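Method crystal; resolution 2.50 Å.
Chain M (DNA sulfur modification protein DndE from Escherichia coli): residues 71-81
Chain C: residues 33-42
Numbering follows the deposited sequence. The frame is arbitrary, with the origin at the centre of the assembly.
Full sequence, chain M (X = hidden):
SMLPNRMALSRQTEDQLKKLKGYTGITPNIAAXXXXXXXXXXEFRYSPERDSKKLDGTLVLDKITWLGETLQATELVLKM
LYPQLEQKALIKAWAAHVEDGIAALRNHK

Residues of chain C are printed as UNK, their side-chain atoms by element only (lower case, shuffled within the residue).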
# COMPACT_ATOMS: atom_id res chain seq x y z
N LEU M 71 -7.41 -8.71 -9.99
CA LEU M 71 -7.72 -8.72 -11.44
C LEU M 71 -7.17 -9.92 -12.21
O LEU M 71 -7.87 -10.48 -13.04
CB LEU M 71 -7.29 -7.40 -12.11
CG LEU M 71 -7.14 -7.30 -13.64
CD1 LEU M 71 -7.22 -5.86 -14.08
CD2 LEU M 71 -5.84 -7.90 -14.14
N GLN M 72 -5.91 -10.28 -11.96
CA GLN M 72 -5.28 -11.39 -12.68
C GLN M 72 -5.95 -12.74 -12.37
O GLN M 72 -6.39 -13.44 -13.29
CB GLN M 72 -3.76 -11.45 -12.41
CG GLN M 72 -2.93 -10.42 -13.20
CD GLN M 72 -2.78 -9.07 -12.50
OE1 GLN M 72 -3.49 -8.76 -11.55
NE2 GLN M 72 -1.86 -8.25 -12.99
N ALA M 73 -6.03 -13.11 -11.10
CA ALA M 73 -6.75 -14.31 -10.70
C ALA M 73 -8.21 -14.28 -11.18
O ALA M 73 -8.73 -15.29 -11.67
CB ALA M 73 -6.70 -14.50 -9.19
N THR M 74 -8.86 -13.13 -11.06
CA THR M 74 -10.26 -13.02 -11.48
C THR M 74 -10.42 -13.33 -12.96
O THR M 74 -11.28 -14.10 -13.36
CB THR M 74 -10.82 -11.63 -11.17
OG1 THR M 74 -10.86 -11.45 -9.75
CG2 THR M 74 -12.23 -11.48 -11.74
N GLU M 75 -9.57 -12.73 -13.79
CA GLU M 75 -9.68 -12.93 -15.22
C GLU M 75 -9.36 -14.37 -15.56
O GLU M 75 -9.96 -14.96 -16.45
CB GLU M 75 -8.77 -11.98 -15.98
CG GLU M 75 -9.25 -10.55 -15.96
CD GLU M 75 -8.76 -9.75 -17.14
OE1 GLU M 75 -7.59 -9.91 -17.55
OE2 GLU M 75 -9.55 -8.94 -17.66
N LEU M 76 -8.41 -14.93 -14.83
CA LEU M 76 -7.95 -16.28 -15.10
C LEU M 76 -9.04 -17.31 -14.80
O LEU M 76 -9.31 -18.19 -15.63
CB LEU M 76 -6.65 -16.56 -14.34
CG LEU M 76 -6.08 -17.98 -14.36
CD1 LEU M 76 -6.79 -18.83 -13.29
CD2 LEU M 76 -6.14 -18.62 -15.75
N VAL M 77 -9.67 -17.20 -13.63
CA VAL M 77 -10.77 -18.10 -13.26
C VAL M 77 -11.89 -18.05 -14.31
O VAL M 77 -12.37 -19.09 -14.76
CB VAL M 77 -11.32 -17.76 -11.85
CG1 VAL M 77 -12.65 -18.48 -11.59
CG2 VAL M 77 -10.31 -18.11 -10.79
N LEU M 78 -12.29 -16.86 -14.70
CA LEU M 78 -13.32 -16.69 -15.71
C LEU M 78 -12.92 -17.34 -17.04
O LEU M 78 -13.72 -18.04 -17.67
CB LEU M 78 -13.64 -15.21 -15.88
CG LEU M 78 -14.36 -14.55 -14.70
CD1 LEU M 78 -14.33 -13.02 -14.80
CD2 LEU M 78 -15.79 -15.04 -14.63
N LYS M 79 -11.68 -17.10 -17.48
CA LYS M 79 -11.18 -17.67 -18.72
C LYS M 79 -11.21 -19.20 -18.67
O LYS M 79 -11.51 -19.85 -19.67
CB LYS M 79 -9.75 -17.20 -19.01
CG LYS M 79 -9.33 -17.36 -20.48
CD LYS M 79 -7.82 -17.29 -20.65
CE LYS M 79 -7.44 -16.56 -21.95
NZ LYS M 79 -5.99 -16.18 -21.99
N MSE M 80 -10.91 -19.75 -17.50
CA MSE M 80 -10.89 -21.20 -17.31
C MSE M 80 -12.29 -21.82 -17.30
O MSE M 80 -12.49 -22.90 -17.84
CB MSE M 80 -10.17 -21.55 -16.02
CG MSE M 80 -8.74 -21.10 -15.95
SE MSE M 80 -7.56 -22.00 -17.22
CE MSE M 80 -7.72 -20.86 -18.81
N LEU M 81 -13.25 -21.12 -16.69
CA LEU M 81 -14.60 -21.65 -16.51
C LEU M 81 -15.55 -21.35 -17.65
O LEU M 81 -16.46 -22.13 -17.93
CB LEU M 81 -15.22 -21.12 -15.22
CG LEU M 81 -14.58 -21.49 -13.88
CD1 LEU M 81 -15.40 -20.90 -12.75
CD2 LEU M 81 -14.47 -22.99 -13.74
N UNK C 33 2.64 -16.20 -8.32
CA UNK C 33 1.20 -16.28 -8.53
C UNK C 33 0.84 -15.80 -9.92
O UNK C 33 0.12 -16.48 -10.64
n UNK C 33 -0.81 -13.50 -2.86
n UNK C 33 0.73 -14.61 -1.56
n UNK C 33 0.61 -15.03 -3.81
c UNK C 33 0.77 -15.77 -6.09
c UNK C 33 0.18 -14.38 -2.74
c UNK C 33 0.41 -15.46 -7.51
c UNK C 33 0.07 -14.84 -5.15
N UNK C 34 1.34 -14.62 -10.28
CA UNK C 34 1.03 -14.03 -11.58
C UNK C 34 1.56 -14.88 -12.73
O UNK C 34 0.92 -14.99 -13.77
c UNK C 34 1.48 -10.29 -10.65
c UNK C 34 -0.45 -11.86 -10.30
c UNK C 34 0.67 -11.44 -11.23
c UNK C 34 1.58 -12.60 -11.66
N UNK C 35 2.72 -15.51 -12.52
CA UNK C 35 3.33 -16.35 -13.55
C UNK C 35 2.51 -17.63 -13.73
O UNK C 35 2.33 -18.09 -14.85
c UNK C 35 4.77 -16.68 -13.21
N UNK C 36 2.01 -18.18 -12.63
CA UNK C 36 1.09 -19.30 -12.71
C UNK C 36 -0.13 -18.99 -13.59
O UNK C 36 -0.51 -19.80 -14.44
c UNK C 36 -1.64 -20.84 -11.46
c UNK C 36 -2.46 -21.95 -11.52
c UNK C 36 0.30 -22.25 -11.35
c UNK C 36 -1.90 -23.22 -11.49
c UNK C 36 -0.25 -20.98 -11.37
c UNK C 36 0.63 -19.76 -11.32
c UNK C 36 -0.52 -23.37 -11.40
N UNK C 37 -0.75 -17.84 -13.37
CA UNK C 37 -1.93 -17.48 -14.15
C UNK C 37 -1.59 -17.27 -15.62
O UNK C 37 -2.34 -17.70 -16.50
c UNK C 37 -3.10 -15.48 -9.91
c UNK C 37 -3.65 -17.51 -11.69
c UNK C 37 -3.74 -16.63 -9.47
c UNK C 37 -2.62 -16.24 -13.58
c UNK C 37 -4.02 -17.64 -10.36
c UNK C 37 -3.00 -16.38 -12.15
c UNK C 37 -2.74 -15.36 -11.25
N UNK C 38 -0.45 -16.64 -15.90
CA UNK C 38 -0.05 -16.38 -17.27
C UNK C 38 0.19 -17.67 -18.03
O UNK C 38 -0.13 -17.75 -19.22
n UNK C 38 2.82 -13.40 -18.95
c UNK C 38 1.18 -15.48 -17.34
n UNK C 38 3.20 -13.59 -21.22
n UNK C 38 1.10 -13.01 -20.46
c UNK C 38 0.80 -14.02 -17.58
c UNK C 38 2.37 -13.32 -20.21
c UNK C 38 2.02 -13.11 -17.75
N UNK C 39 0.71 -18.67 -17.33
CA UNK C 39 1.07 -19.95 -17.94
C UNK C 39 -0.14 -20.82 -18.24
O UNK C 39 -0.25 -21.41 -19.32
c UNK C 39 2.03 -20.70 -17.03
o UNK C 39 2.44 -21.91 -17.62
N UNK C 40 -1.05 -20.91 -17.28
CA UNK C 40 -2.23 -21.76 -17.35
C UNK C 40 -3.21 -21.33 -18.46
O UNK C 40 -3.99 -22.14 -18.95
c UNK C 40 -2.25 -22.85 -15.07
c UNK C 40 -2.93 -21.80 -15.96
c UNK C 40 -4.40 -22.07 -16.09
N UNK C 41 -3.13 -20.06 -18.87
CA UNK C 41 -3.93 -19.55 -19.98
C UNK C 41 -3.19 -19.50 -21.33
O UNK C 41 -3.64 -18.87 -22.28
c UNK C 41 -4.50 -18.18 -19.62
c UNK C 41 -3.49 -17.04 -19.61
o UNK C 41 -4.66 -15.51 -18.18
o UNK C 41 -4.10 -14.82 -20.21
c UNK C 41 -4.13 -15.69 -19.31
N UNK C 42 -2.05 -20.19 -21.40
CA UNK C 42 -1.36 -20.42 -22.67
C UNK C 42 -1.46 -21.91 -23.04
O UNK C 42 -2.12 -22.68 -22.35
c UNK C 42 0.09 -19.97 -22.57
o UNK C 42 0.81 -20.80 -21.67
O HOH W 1 -5.32 -13.18 -16.04

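Position 33 carries three carbons, a nitrogen, then a carbon holding two more nitrogens, a guanidinium out of reach of the facing stretch: R33(C). Its NE and NH2 are hydrogen-bonded elsewhere in the structure.

Position 34 has four carbons, forked at the second. CB leaves CA sideways, yet the end of the chain comes nearer and meets the CB of Q72(M). This is L34(C), with its CD1 3.9 Å from Q72(M) CB.

At position 35 a single carbon, out of reach of the facing stretch, gives A35(C). Position 36 shows one carbon and a six-carbon ring without oxygen; buried, it makes no contact within 4.5 Å of the facing helix, and it is F36(C).

Position 37 repeats that composition, but its CA-to-CB bond points toward the facing stretch and its ring lies among Q72(M), A73(M) and L76(M). It is F37(C). The CA of A73(M) sits over one ring face, 4.0 Å from the centroid and 15° off the normal, a CH-pi contact, while A73(M) CB reaches F37(C) CZ at 3.7 Å. L76(M) CG packs obliquely, 3.6 Å from F37(C) CD1.

Position 38 is another three carbons, nitrogen and two-nitrogen carbon; its CA-to-CB bond points away and it makes no contact: R38(C). Position 39, one carbon and one oxygen, is out of reach: S39(C).

Position 40 has one carbon carrying two more, its CA-to-CB bond points toward the facing stretch, and it packs against L76(M) and M80(M): the beta-branched V40(C). Its CG1 lies 3.4 Å from the selenium SE of M80(M) and 3.9 Å from L76(M) CD2.

Position 41 holds three carbons, the last bearing two oxygens: a carboxylate chain whose oxygen faces the amine of K79(M). As E41(C), its OE2 forms a salt bridge with K79(M) NZ at 2.9 Å, though the hydrogen bond within it is weak. A water donates to E41(C) OE1 (3.2 Å) and to Q72(M) O (3.0 Å), tying the acid to the other backbone.

Position 42 has one carbon and one oxygen, and its CA-to-CB bond points away: S42(C). Its OG donates to S39(C) O at 2.6 Å, just past the helix end.

The design rule is a near-parallel pair, 25° apart with axes 9.8 Å at closest approach. L34(C), F37(C) and V40(C) line one helix at three-residue steps, and E41(C), just past its end, extends the stripe; Q72(M), A73(M), L76(M), K79(M) and M80(M) form the facing one. A73(M) places its CA over one face of the F37(C) ring, L76(M) bridges F37(C) and V40(C), and beside this apolar packing the salt bridge ties the helix of chain M to the residue just after the helix of chain C.

Chain C 33-42: RLAFFRSVES
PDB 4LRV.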